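Local coordinates for protein thymidylate synthase 1 (PDB 1BKP) that catalyses the reductive methylation of dUMP to dTMP, with 5,10-methylenetetrahydrofolate as both methyl donor and reductant, at residues T164-K169 with V197-I202; D127-Q132 with H142-W147; S52-L57 with P242-N247; K45-D50 with F190-Y195. All coordinates share one frame; numbering follows the deposited sequence.

Three of the four contacts lie on the mixed sheet of the thymidylate synthase fold. Contacts 1 and 4 pair helix 188-206 with strands 161-169 and 39-49; their centres lie about 12 Å apart. Contact 2 sets helix 125-135 against strand 143-145, outermost in the sheet within this chain and neighbour to the strand of contact 1. Contact 3 joins the loop after strand 39-49 to the small sheet of strands 243-246 and 261-264, its centre about 12 Å from that of contact 4 and about 24 Å from that of contact 2. Along the chain, contact 2 closes before contact 1 opens, both are nested inside contact 3, and the segments of contact 4 alternate with those of contacts 1 and 3.

Contact 1. Residues T164-K169 with V197-I202; sequences TQWYVK and VLQRMI
Trp166 carries this contact: the far rim of its indole, at CZ2, CH2 and CZ3, is laid against Leu198, Gln199 and Ile202 of the helix. Leu198 comes in close to the ring plane, its CD2 4.0 Å from Trp166 CZ2. At the same rim the backbone of Gln199 closes in, with its CA 4.1 Å from Trp166 CZ3. Ile202, one turn further on, approaches obliquely, and its CD1 is 3.7 Å from Trp166 CH2. Both aliphatic side chains cross the indole at about a right angle. The first torsion of Trp166 (chi1 -60°) swings the indole off the strand toward the helix, and the second (chi2 77°) puts the benzo half foremost, with NE1 back by Thr164, where it gives a weak, bent hydrogen bond to Thr164 OG1 (2.8 Å, 127° at the hydrogen). The indole thereby bridges backbones whose nearest CA atoms, of Trp166 and Gln199, are 9.1 Å apart. The buried amide of Gln199 points its polar end elsewhere: NE2 bonds to the carbonyl oxygens of Leu173 and Glu212, and OE1 accepts from Asn51. An alanine at Trp166 would take away the whole rim that Leu198 and Ile202 rest on and would probably leave a gap between strand and helix. The contact lies in the core where helix 188-206 packs on the sheet: Leu129 and Leu133 of helix 125-135 and Leu175 of strand 172-183 also touch the indole, while Leu71 and Trp75 of helix 64-75 meet Leu198.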
# COMPACT_ATOMS: atom_id res chain seq x y z
N THR A 164 -4.81 -5.59 -1.39
CA THR A 164 -5.54 -5.67 -0.12
C THR A 164 -4.61 -6.38 0.87
O THR A 164 -3.72 -7.11 0.47
CB THR A 164 -6.81 -6.54 -0.17
OG1 THR A 164 -6.50 -7.93 -0.41
CG2 THR A 164 -7.76 -6.15 -1.31
N GLN A 165 -4.79 -6.11 2.15
CA GLN A 165 -4.05 -6.86 3.20
C GLN A 165 -5.15 -7.19 4.25
O GLN A 165 -5.95 -6.34 4.63
CB GLN A 165 -2.89 -6.05 3.83
CG GLN A 165 -2.21 -6.96 4.86
CD GLN A 165 -0.84 -6.44 5.28
OE1 GLN A 165 -0.40 -5.45 4.82
NE2 GLN A 165 -0.15 -7.19 6.16
N TRP A 166 -5.14 -8.40 4.79
CA TRP A 166 -6.21 -8.81 5.70
C TRP A 166 -5.54 -9.19 7.02
O TRP A 166 -4.40 -9.64 7.02
CB TRP A 166 -6.90 -10.08 5.10
CG TRP A 166 -7.53 -9.87 3.71
CD1 TRP A 166 -6.87 -9.80 2.49
CD2 TRP A 166 -8.90 -9.71 3.43
NE1 TRP A 166 -7.77 -9.60 1.49
CE2 TRP A 166 -9.02 -9.53 2.04
CE3 TRP A 166 -10.05 -9.71 4.22
CZ2 TRP A 166 -10.26 -9.31 1.42
CZ3 TRP A 166 -11.29 -9.50 3.62
CH2 TRP A 166 -11.38 -9.29 2.21
N TYR A 167 -6.27 -9.03 8.14
CA TYR A 167 -5.63 -9.35 9.42
C TYR A 167 -6.73 -10.10 10.21
O TYR A 167 -7.91 -9.66 10.22
CB TYR A 167 -5.33 -8.06 10.17
CG TYR A 167 -4.56 -7.05 9.34
CD1 TYR A 167 -5.23 -6.15 8.49
CD2 TYR A 167 -3.18 -6.94 9.43
CE1 TYR A 167 -4.54 -5.20 7.78
CE2 TYR A 167 -2.50 -5.95 8.73
CZ TYR A 167 -3.20 -5.10 7.92
OH TYR A 167 -2.52 -4.09 7.28
N VAL A 168 -6.30 -11.07 11.01
CA VAL A 168 -7.27 -11.76 11.84
C VAL A 168 -6.79 -11.59 13.28
O VAL A 168 -5.64 -11.98 13.60
CB VAL A 168 -7.39 -13.29 11.52
CG1 VAL A 168 -8.39 -13.90 12.57
CG2 VAL A 168 -7.87 -13.49 10.12
N LYS A 169 -7.59 -10.91 14.09
CA LYS A 169 -7.23 -10.71 15.48
C LYS A 169 -8.53 -10.81 16.33
O LYS A 169 -9.53 -10.14 15.99
CB LYS A 169 -6.54 -9.36 15.71
CG LYS A 169 -5.29 -9.13 14.86
CD LYS A 169 -4.54 -7.83 15.29
CE LYS A 169 -3.34 -7.45 14.44
NZ LYS A 169 -2.25 -8.49 14.34
N VAL A 197 -18.14 -4.57 0.75
CA VAL A 197 -18.97 -5.75 0.43
C VAL A 197 -18.06 -7.02 0.36
O VAL A 197 -18.35 -8.03 0.98
CB VAL A 197 -19.78 -5.55 -0.91
CG1 VAL A 197 -20.63 -6.82 -1.20
CG2 VAL A 197 -20.70 -4.39 -0.69
N LEU A 198 -16.86 -6.87 -0.21
CA LEU A 198 -15.98 -8.01 -0.30
C LEU A 198 -15.58 -8.46 1.15
O LEU A 198 -15.47 -9.65 1.40
CB LEU A 198 -14.69 -7.63 -1.04
CG LEU A 198 -13.69 -8.77 -1.23
CD1 LEU A 198 -14.28 -9.87 -2.22
CD2 LEU A 198 -12.36 -8.12 -1.80
N GLN A 199 -15.36 -7.50 2.06
CA GLN A 199 -15.02 -7.85 3.43
C GLN A 199 -16.12 -8.72 4.03
O GLN A 199 -15.81 -9.74 4.73
CB GLN A 199 -14.87 -6.62 4.30
CG GLN A 199 -14.26 -6.95 5.64
CD GLN A 199 -14.05 -5.72 6.48
OE1 GLN A 199 -14.55 -4.67 6.12
NE2 GLN A 199 -13.35 -5.84 7.63
N ARG A 200 -17.36 -8.22 3.93
CA ARG A 200 -18.54 -8.95 4.44
C ARG A 200 -18.69 -10.31 3.81
O ARG A 200 -18.98 -11.30 4.53
CB ARG A 200 -19.81 -8.10 4.27
CG ARG A 200 -19.69 -6.75 5.13
CD ARG A 200 -20.85 -5.78 4.90
NE ARG A 200 -20.55 -4.58 5.66
CZ ARG A 200 -21.20 -4.21 6.75
NH1 ARG A 200 -22.29 -4.88 7.18
NH2 ARG A 200 -20.80 -3.13 7.36
N MET A 201 -18.46 -10.45 2.50
CA MET A 201 -18.58 -11.78 1.86
C MET A 201 -17.58 -12.79 2.43
O MET A 201 -17.94 -13.94 2.77
CB MET A 201 -18.27 -11.68 0.38
CG MET A 201 -19.48 -10.98 -0.38
SD MET A 201 -18.92 -10.56 -2.07
CE MET A 201 -18.84 -12.13 -2.92
N ILE A 202 -16.33 -12.32 2.54
CA ILE A 202 -15.22 -13.20 2.94
C ILE A 202 -15.32 -13.54 4.41
O ILE A 202 -15.11 -14.67 4.79
CB ILE A 202 -13.73 -12.70 2.46
CG1 ILE A 202 -13.56 -12.92 0.92
CG2 ILE A 202 -12.63 -13.56 3.28
CD1 ILE A 202 -12.36 -12.30 0.31

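Contact 2. Residues D127-Q132 with H142-W147; sequences DYLLHQ and HITMLW
The imidazole of His142 turns an edge to Gln132: Gln132 CB lies in the ring plane, 3.7 Å from His142 CE1, and near the same plane Gln132 O is 3.4 Å from that CE1 atom. Leu129 comes to the base of the histidine obliquely to the ring, its CD1 4.1 Å from His142 CB, and the two side chains cross at roughly a right angle. Two further flat groups flank Gln132 on the helix. Its CG sits 3.3 Å above one face of the Tyr128 ring, offset toward the rim, and its amide OE1 lies at the edge of the His131 ring, accepting a hydrogen bond from His131 ND1 of 3.1 Å through an in-plane lone pair. A bend in the Gln132 chain (chi2 -62°) brings the amide round to His131, leaving CB as the part that meets His142. Further along the strand, Leu129 CD2 packs on Thr144 CG2 at 4.2 Å. The ring of His142 is also held at NE2, which is hydrogen-bonded to Pro137 O. Without the imidazole, as with an alanine here, Pro137 O would probably lose its donor and a gap open beside Gln132. In the fold, the contact closes helix 125-135 over the outermost strand of the mixed sheet within this chain; His142 and Thr144 pair by backbone bonds with Trp166 and Thr164 of strand 161-169, and Ile143 and Met145 pack on Trp147 and Met145 of the second subunit.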
# COMPACT_ATOMS: atom_id res chain seq x y z
N ASP A 127 -8.13 -18.38 -3.80
CA ASP A 127 -8.20 -19.63 -3.03
C ASP A 127 -7.08 -19.76 -2.03
O ASP A 127 -7.29 -20.26 -0.91
CB ASP A 127 -8.17 -20.81 -3.99
CG ASP A 127 -9.48 -20.94 -4.79
OD1 ASP A 127 -10.56 -20.54 -4.27
OD2 ASP A 127 -9.37 -21.36 -5.95
N TYR A 128 -5.92 -19.17 -2.35
CA TYR A 128 -4.84 -19.26 -1.43
C TYR A 128 -5.21 -18.39 -0.19
O TYR A 128 -5.11 -18.81 0.98
CB TYR A 128 -3.55 -18.71 -2.06
CG TYR A 128 -2.38 -18.89 -1.12
CD1 TYR A 128 -1.73 -20.13 -1.04
CD2 TYR A 128 -1.96 -17.86 -0.29
CE1 TYR A 128 -0.68 -20.32 -0.17
CE2 TYR A 128 -0.92 -18.03 0.57
CZ TYR A 128 -0.28 -19.25 0.61
OH TYR A 128 0.87 -19.29 1.34
N LEU A 129 -5.73 -17.18 -0.45
CA LEU A 129 -6.13 -16.30 0.66
C LEU A 129 -7.23 -16.96 1.51
O LEU A 129 -7.14 -16.97 2.76
CB LEU A 129 -6.74 -14.98 0.07
CG LEU A 129 -7.40 -14.01 1.14
CD1 LEU A 129 -6.31 -13.48 2.11
CD2 LEU A 129 -8.22 -12.83 0.51
N LEU A 130 -8.25 -17.55 0.87
CA LEU A 130 -9.37 -18.14 1.65
C LEU A 130 -8.87 -19.25 2.61
O LEU A 130 -9.17 -19.24 3.84
CB LEU A 130 -10.42 -18.71 0.70
CG LEU A 130 -11.32 -17.61 0.07
CD1 LEU A 130 -12.18 -18.28 -0.90
CD2 LEU A 130 -12.20 -16.77 1.07
N HIS A 131 -7.94 -20.06 2.07
CA HIS A 131 -7.35 -21.15 2.82
C HIS A 131 -6.55 -20.60 4.01
O HIS A 131 -6.66 -21.06 5.13
CB HIS A 131 -6.48 -22.00 1.93
CG HIS A 131 -5.74 -23.10 2.69
ND1 HIS A 131 -4.58 -22.86 3.41
CD2 HIS A 131 -6.05 -24.40 2.91
CE1 HIS A 131 -4.23 -23.96 4.05
NE2 HIS A 131 -5.10 -24.91 3.77
N GLN A 132 -5.71 -19.59 3.74
CA GLN A 132 -4.83 -19.00 4.76
C GLN A 132 -5.55 -18.23 5.88
O GLN A 132 -5.14 -18.31 7.06
CB GLN A 132 -3.79 -18.09 4.09
CG GLN A 132 -2.73 -18.91 3.25
CD GLN A 132 -1.91 -19.90 4.16
OE1 GLN A 132 -2.19 -21.07 4.23
NE2 GLN A 132 -0.94 -19.37 4.88
N HIS A 142 -1.24 -11.74 4.51
CA HIS A 142 -2.52 -12.06 3.84
C HIS A 142 -2.72 -10.89 2.86
O HIS A 142 -3.37 -9.87 3.22
CB HIS A 142 -3.65 -11.98 4.86
CG HIS A 142 -3.71 -13.13 5.82
ND1 HIS A 142 -3.58 -14.46 5.40
CD2 HIS A 142 -4.01 -13.18 7.13
CE1 HIS A 142 -3.81 -15.26 6.42
NE2 HIS A 142 -4.08 -14.51 7.49
N ILE A 143 -2.04 -10.96 1.72
CA ILE A 143 -2.07 -9.88 0.73
C ILE A 143 -2.50 -10.33 -0.69
O ILE A 143 -2.18 -11.46 -1.05
CB ILE A 143 -0.63 -9.33 0.59
CG1 ILE A 143 -0.16 -8.62 1.89
CG2 ILE A 143 -0.49 -8.44 -0.73
CD1 ILE A 143 1.27 -8.31 1.89
N THR A 144 -3.31 -9.54 -1.42
CA THR A 144 -3.56 -9.91 -2.80
C THR A 144 -3.01 -8.69 -3.51
O THR A 144 -3.05 -7.57 -2.92
CB THR A 144 -5.03 -10.06 -3.17
OG1 THR A 144 -5.78 -8.87 -2.86
CG2 THR A 144 -5.63 -11.20 -2.38
N MET A 145 -2.69 -8.90 -4.76
CA MET A 145 -1.97 -7.92 -5.58
C MET A 145 -2.33 -8.03 -7.00
O MET A 145 -2.05 -9.10 -7.63
CB MET A 145 -0.43 -8.28 -5.46
CG MET A 145 0.59 -7.31 -6.18
SD MET A 145 0.33 -5.66 -5.68
CE MET A 145 0.67 -5.75 -3.92
N LEU A 146 -2.84 -6.93 -7.56
CA LEU A 146 -3.16 -6.91 -9.00
C LEU A 146 -2.04 -6.24 -9.77
O LEU A 146 -1.95 -6.48 -10.99
CB LEU A 146 -4.41 -6.12 -9.26
CG LEU A 146 -5.71 -6.55 -8.59
CD1 LEU A 146 -6.95 -5.64 -8.87
CD2 LEU A 146 -5.95 -8.03 -9.02
N TRP A 147 -1.14 -5.54 -9.07
CA TRP A 147 0.03 -4.84 -9.70
C TRP A 147 1.19 -5.85 -9.88
O TRP A 147 2.11 -5.92 -9.05
CB TRP A 147 0.54 -3.68 -8.85
CG TRP A 147 1.43 -2.73 -9.56
CD1 TRP A 147 2.75 -2.80 -9.68
CD2 TRP A 147 1.00 -1.58 -10.28
NE1 TRP A 147 3.21 -1.74 -10.44
CE2 TRP A 147 2.15 -0.98 -10.83
CE3 TRP A 147 -0.25 -1.00 -10.52
CZ2 TRP A 147 2.10 0.20 -11.60
CZ3 TRP A 147 -0.32 0.18 -11.30
CH2 TRP A 147 0.83 0.76 -11.82

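Contact 3. Residues S52-L57 with P242-N247; sequences SEVPIL and PELWIN
Val54 and Ile56 fit against Leu244 and Pro242 where the loop after strand 39-49 meets a small two-stranded antiparallel sheet, formed by strands 243-246 and 261-264. The first shell is apolar. Ile56 puts its branch methyl CG2 against the proline ring, 3.5 Å from Pro242 CD and 3.7 Å from Pro242 CG. It is this branch that touches because CG1 stands opposite the backbone N (chi1 -167°), which sends CG2 into the space between N and the carbonyl carbon. Two residues earlier, Val54 CG2 meets Leu244 CB at 3.6 Å, the two side chains crossing at about a right angle. Val54 CB is also 4.0 Å from Pro242 O, so the valine meets the proline carbonyl as well as the leucine.

Around this shell, Leu263 of strand 261-264 touches both Ile56 and Pro242, and the aromatic ring of Phe193, from helix 188-206, packs on Val54. Arg200 of the same helix touches Leu244 and Val54 with its aliphatic and guanidinium carbons. The strand itself is set in place by backbone bonds from Glu243 to Ile264 and from Trp245 to Lys262, and Asn247 continues the pairing with Asp260. The contact thus ties a segment near the start of the chain to one nearly two hundred residues later. The polar backbone is joined through one water molecule, which accepts from Val54 N at 3.0 Å and donates to Pro242 O at 2.8 Å.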
# COMPACT_ATOMS: atom_id res chain seq x y z
N SER A 52 -19.79 -0.59 11.92
CA SER A 52 -21.06 -0.52 12.65
C SER A 52 -22.12 -0.10 11.64
O SER A 52 -23.29 -0.28 11.84
CB SER A 52 -20.97 0.43 13.81
OG SER A 52 -20.52 1.71 13.38
N GLU A 53 -21.69 0.47 10.52
CA GLU A 53 -22.63 0.81 9.44
C GLU A 53 -21.93 0.59 8.09
O GLU A 53 -20.68 0.50 8.03
CB GLU A 53 -23.13 2.27 9.56
CG GLU A 53 -22.14 3.24 9.64
CD GLU A 53 -22.72 4.68 9.88
OE1 GLU A 53 -23.35 4.92 10.88
OE2 GLU A 53 -22.48 5.58 9.06
N VAL A 54 -22.72 0.47 7.03
CA VAL A 54 -22.23 0.26 5.67
C VAL A 54 -21.62 1.59 5.19
O VAL A 54 -22.23 2.60 5.37
CB VAL A 54 -23.43 -0.12 4.78
CG1 VAL A 54 -23.06 -0.04 3.33
CG2 VAL A 54 -23.76 -1.60 5.08
N PRO A 55 -20.35 1.60 4.71
CA PRO A 55 -19.82 2.87 4.26
C PRO A 55 -20.43 3.24 2.89
O PRO A 55 -20.03 2.70 1.89
CB PRO A 55 -18.28 2.63 4.17
CG PRO A 55 -18.17 1.18 3.96
CD PRO A 55 -19.32 0.54 4.76
N ILE A 56 -21.44 4.12 2.88
CA ILE A 56 -22.04 4.50 1.62
C ILE A 56 -22.51 5.92 1.78
O ILE A 56 -22.72 6.43 2.93
CB ILE A 56 -23.20 3.53 1.25
CG1 ILE A 56 -23.64 3.72 -0.21
CG2 ILE A 56 -24.40 3.66 2.21
CD1 ILE A 56 -24.49 2.53 -0.72
N LEU A 57 -22.33 6.67 0.69
CA LEU A 57 -22.74 8.08 0.75
C LEU A 57 -24.26 8.22 0.76
O LEU A 57 -24.94 7.42 0.10
CB LEU A 57 -22.29 8.84 -0.49
CG LEU A 57 -20.77 9.06 -0.70
CD1 LEU A 57 -20.60 10.21 -1.76
CD2 LEU A 57 -20.09 9.36 0.71
N PRO A 242 -28.06 2.74 5.19
CA PRO A 242 -28.99 1.65 4.91
C PRO A 242 -28.41 0.38 5.50
O PRO A 242 -27.22 0.32 5.85
CB PRO A 242 -28.98 1.62 3.37
CG PRO A 242 -27.68 2.15 2.99
CD PRO A 242 -27.43 3.24 3.95
N GLU A 243 -29.23 -0.64 5.70
CA GLU A 243 -28.69 -1.89 6.18
C GLU A 243 -28.43 -2.73 4.90
O GLU A 243 -29.08 -2.52 3.84
CB GLU A 243 -29.74 -2.55 7.12
CG GLU A 243 -29.57 -3.99 7.37
CD GLU A 243 -30.85 -4.59 7.97
OE1 GLU A 243 -31.29 -4.10 9.04
OE2 GLU A 243 -31.41 -5.54 7.37
N LEU A 244 -27.36 -3.50 4.91
CA LEU A 244 -27.04 -4.38 3.80
C LEU A 244 -27.34 -5.87 4.20
O LEU A 244 -26.69 -6.47 5.03
CB LEU A 244 -25.55 -4.21 3.41
CG LEU A 244 -25.06 -5.25 2.45
CD1 LEU A 244 -25.78 -5.17 1.12
CD2 LEU A 244 -23.51 -5.08 2.29
N TRP A 245 -28.39 -6.42 3.62
CA TRP A 245 -28.77 -7.81 3.84
C TRP A 245 -27.89 -8.64 2.88
O TRP A 245 -27.82 -8.36 1.72
CB TRP A 245 -30.26 -8.03 3.40
CG TRP A 245 -30.64 -9.48 3.45
CD1 TRP A 245 -30.97 -10.18 4.56
CD2 TRP A 245 -30.73 -10.41 2.34
NE1 TRP A 245 -31.27 -11.49 4.22
CE2 TRP A 245 -31.14 -11.65 2.86
CE3 TRP A 245 -30.53 -10.29 0.96
CZ2 TRP A 245 -31.36 -12.76 2.08
CZ3 TRP A 245 -30.72 -11.38 0.18
CH2 TRP A 245 -31.14 -12.61 0.73
N ILE A 246 -27.27 -9.69 3.38
CA ILE A 246 -26.49 -10.58 2.53
C ILE A 246 -27.07 -11.98 2.87
O ILE A 246 -27.21 -12.33 4.06
CB ILE A 246 -25.02 -10.58 2.89
CG1 ILE A 246 -24.40 -9.23 2.49
CG2 ILE A 246 -24.28 -11.70 2.04
CD1 ILE A 246 -23.00 -9.20 2.98
N ASN A 247 -27.36 -12.80 1.86
CA ASN A 247 -28.03 -14.07 2.10
C ASN A 247 -27.21 -14.94 3.13
O ASN A 247 -26.14 -15.42 2.82
CB ASN A 247 -28.18 -14.73 0.76
CG ASN A 247 -28.95 -16.06 0.79
OD1 ASN A 247 -29.21 -16.63 1.84
ND2 ASN A 247 -29.13 -16.64 -0.41
O HOH W 1 -25.54 0.07 8.04

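Contact 4. Residues K45-D50 with F190-Y195; sequences KQMRFD and FNVFQY
Met47 extends from strand 39-49 toward Val192 of helix 188-206 and makes the touch with its last atom. Its CB lies 3.9 Å from Phe49 CE2, the ring of the next inward-pointing residue on the same strand. CG then leaves beside the backbone N (chi1 -69°), and the chain runs extended through SD. At the sulfur it bends (chi3 -69°), and this bend turns the terminal CE to the helix, 3.7 Å from Val192 CG2. The other branch of the valine is used too: Val192 CG1 is 4.2 Å from Phe49 CE2, approaching that ring obliquely. Each methyl of Val192 therefore has its own partner, and both Met47 and Phe49 cross the valine at about a right angle. On the same strand, Gln46 and Arg48 are turned from the helix; Arg48 NH1 donates a straight bond (165°) to Gln46 OE1 at 3.1 Å, NE makes a salt bridge to Glu212, and NH1 and NH2 bond to Ser44 O and Ile43 O of the second subunit. The strand thus faces the helix on one side and serves the dimer on the other. Val192 follows Asn191, a predicted dUMP-binding residue, and its side chain is about 11 Å from that of the catalytic Cys160. Helix 3-17 adds Phe3, Gln6 and Ile10 against Met47, and strand 209-223 adds Phe215 against Val192, so helix 188-206 packs onto neighbouring strands of the sheet.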
# COMPACT_ATOMS: atom_id res chain seq x y z
N LYS A 45 -4.27 9.88 1.64
CA LYS A 45 -5.40 10.11 2.60
C LYS A 45 -5.87 8.69 3.03
O LYS A 45 -5.72 7.72 2.28
CB LYS A 45 -6.60 10.84 1.91
CG LYS A 45 -6.20 12.29 1.50
CD LYS A 45 -6.13 13.17 2.78
CE LYS A 45 -5.89 14.60 2.53
NZ LYS A 45 -6.27 15.34 3.81
N GLN A 46 -6.63 8.66 4.11
CA GLN A 46 -7.08 7.39 4.65
C GLN A 46 -8.49 7.51 5.26
O GLN A 46 -8.76 8.50 5.94
CB GLN A 46 -6.12 6.94 5.80
CG GLN A 46 -6.59 5.63 6.39
CD GLN A 46 -5.67 5.07 7.43
OE1 GLN A 46 -5.95 5.23 8.60
NE2 GLN A 46 -4.62 4.36 7.02
N MET A 47 -9.35 6.53 5.02
CA MET A 47 -10.67 6.50 5.67
C MET A 47 -10.69 5.18 6.42
O MET A 47 -10.15 4.18 5.87
CB MET A 47 -11.81 6.57 4.62
CG MET A 47 -11.82 7.97 3.97
SD MET A 47 -13.06 8.06 2.63
CE MET A 47 -12.36 7.07 1.52
N ARG A 48 -11.26 5.19 7.65
CA ARG A 48 -11.33 3.95 8.46
C ARG A 48 -12.75 3.86 8.99
O ARG A 48 -13.28 4.89 9.45
CB ARG A 48 -10.43 4.02 9.69
CG ARG A 48 -9.02 4.35 9.42
CD ARG A 48 -8.24 4.34 10.73
NE ARG A 48 -7.94 3.06 11.40
CZ ARG A 48 -6.68 2.57 11.50
NH1 ARG A 48 -5.67 3.12 10.82
NH2 ARG A 48 -6.44 1.48 12.19
N PHE A 49 -13.28 2.66 9.03
CA PHE A 49 -14.64 2.42 9.51
C PHE A 49 -14.61 1.21 10.44
O PHE A 49 -13.89 0.20 10.20
CB PHE A 49 -15.54 2.13 8.30
CG PHE A 49 -15.48 3.19 7.28
CD1 PHE A 49 -16.31 4.31 7.37
CD2 PHE A 49 -14.65 3.07 6.21
CE1 PHE A 49 -16.29 5.22 6.38
CE2 PHE A 49 -14.64 4.02 5.22
CZ PHE A 49 -15.44 5.06 5.30
N ASP A 50 -15.50 1.25 11.41
CA ASP A 50 -15.52 0.17 12.38
C ASP A 50 -16.56 -0.90 12.01
O ASP A 50 -16.76 -1.91 12.70
CB ASP A 50 -15.75 0.77 13.78
CG ASP A 50 -17.10 1.46 13.93
OD1 ASP A 50 -17.90 1.50 13.00
OD2 ASP A 50 -17.36 1.93 15.04
N PHE A 190 -17.86 4.66 -5.17
CA PHE A 190 -18.15 3.34 -5.75
C PHE A 190 -17.14 2.30 -5.17
O PHE A 190 -17.51 1.19 -4.79
CB PHE A 190 -17.94 3.51 -7.22
CG PHE A 190 -18.25 2.31 -8.05
CD1 PHE A 190 -19.55 2.09 -8.58
CD2 PHE A 190 -17.23 1.45 -8.42
CE1 PHE A 190 -19.77 1.04 -9.46
CE2 PHE A 190 -17.46 0.37 -9.32
CZ PHE A 190 -18.72 0.18 -9.83
N ASN A 191 -15.85 2.64 -5.20
CA ASN A 191 -14.76 1.76 -4.75
C ASN A 191 -14.77 1.47 -3.24
O ASN A 191 -14.62 0.31 -2.84
CB ASN A 191 -13.43 2.39 -5.13
CG ASN A 191 -13.09 2.20 -6.58
OD1 ASN A 191 -13.46 1.18 -7.24
ND2 ASN A 191 -12.36 3.15 -7.10
N VAL A 192 -15.14 2.46 -2.42
CA VAL A 192 -15.14 2.31 -0.97
C VAL A 192 -16.29 1.32 -0.61
O VAL A 192 -16.07 0.36 0.17
CB VAL A 192 -15.36 3.62 -0.31
CG1 VAL A 192 -15.63 3.48 1.19
CG2 VAL A 192 -14.11 4.48 -0.44
N PHE A 193 -17.46 1.52 -1.22
CA PHE A 193 -18.59 0.58 -0.94
C PHE A 193 -18.26 -0.85 -1.40
O PHE A 193 -18.37 -1.79 -0.64
CB PHE A 193 -19.86 1.07 -1.66
CG PHE A 193 -21.03 0.08 -1.56
CD1 PHE A 193 -21.69 -0.09 -0.36
CD2 PHE A 193 -21.43 -0.69 -2.66
CE1 PHE A 193 -22.78 -1.03 -0.26
CE2 PHE A 193 -22.49 -1.62 -2.58
CZ PHE A 193 -23.16 -1.79 -1.40
N GLN A 194 -17.70 -0.97 -2.59
CA GLN A 194 -17.44 -2.23 -3.23
C GLN A 194 -16.49 -3.12 -2.42
O GLN A 194 -16.79 -4.29 -2.22
CB GLN A 194 -16.87 -1.92 -4.60
CG GLN A 194 -16.04 -2.92 -5.29
CD GLN A 194 -15.57 -2.38 -6.68
OE1 GLN A 194 -16.13 -2.75 -7.73
NE2 GLN A 194 -14.62 -1.50 -6.67
N TYR A 195 -15.43 -2.55 -1.86
CA TYR A 195 -14.50 -3.37 -1.07
C TYR A 195 -15.02 -3.75 0.30
O TYR A 195 -14.62 -4.82 0.88
CB TYR A 195 -13.03 -2.81 -1.09
CG TYR A 195 -12.33 -3.33 -2.31
CD1 TYR A 195 -12.54 -2.72 -3.60
CD2 TYR A 195 -11.49 -4.48 -2.23
CE1 TYR A 195 -11.93 -3.23 -4.75
CE2 TYR A 195 -10.89 -5.02 -3.36
CZ TYR A 195 -11.12 -4.37 -4.62
OH TYR A 195 -10.52 -4.96 -5.72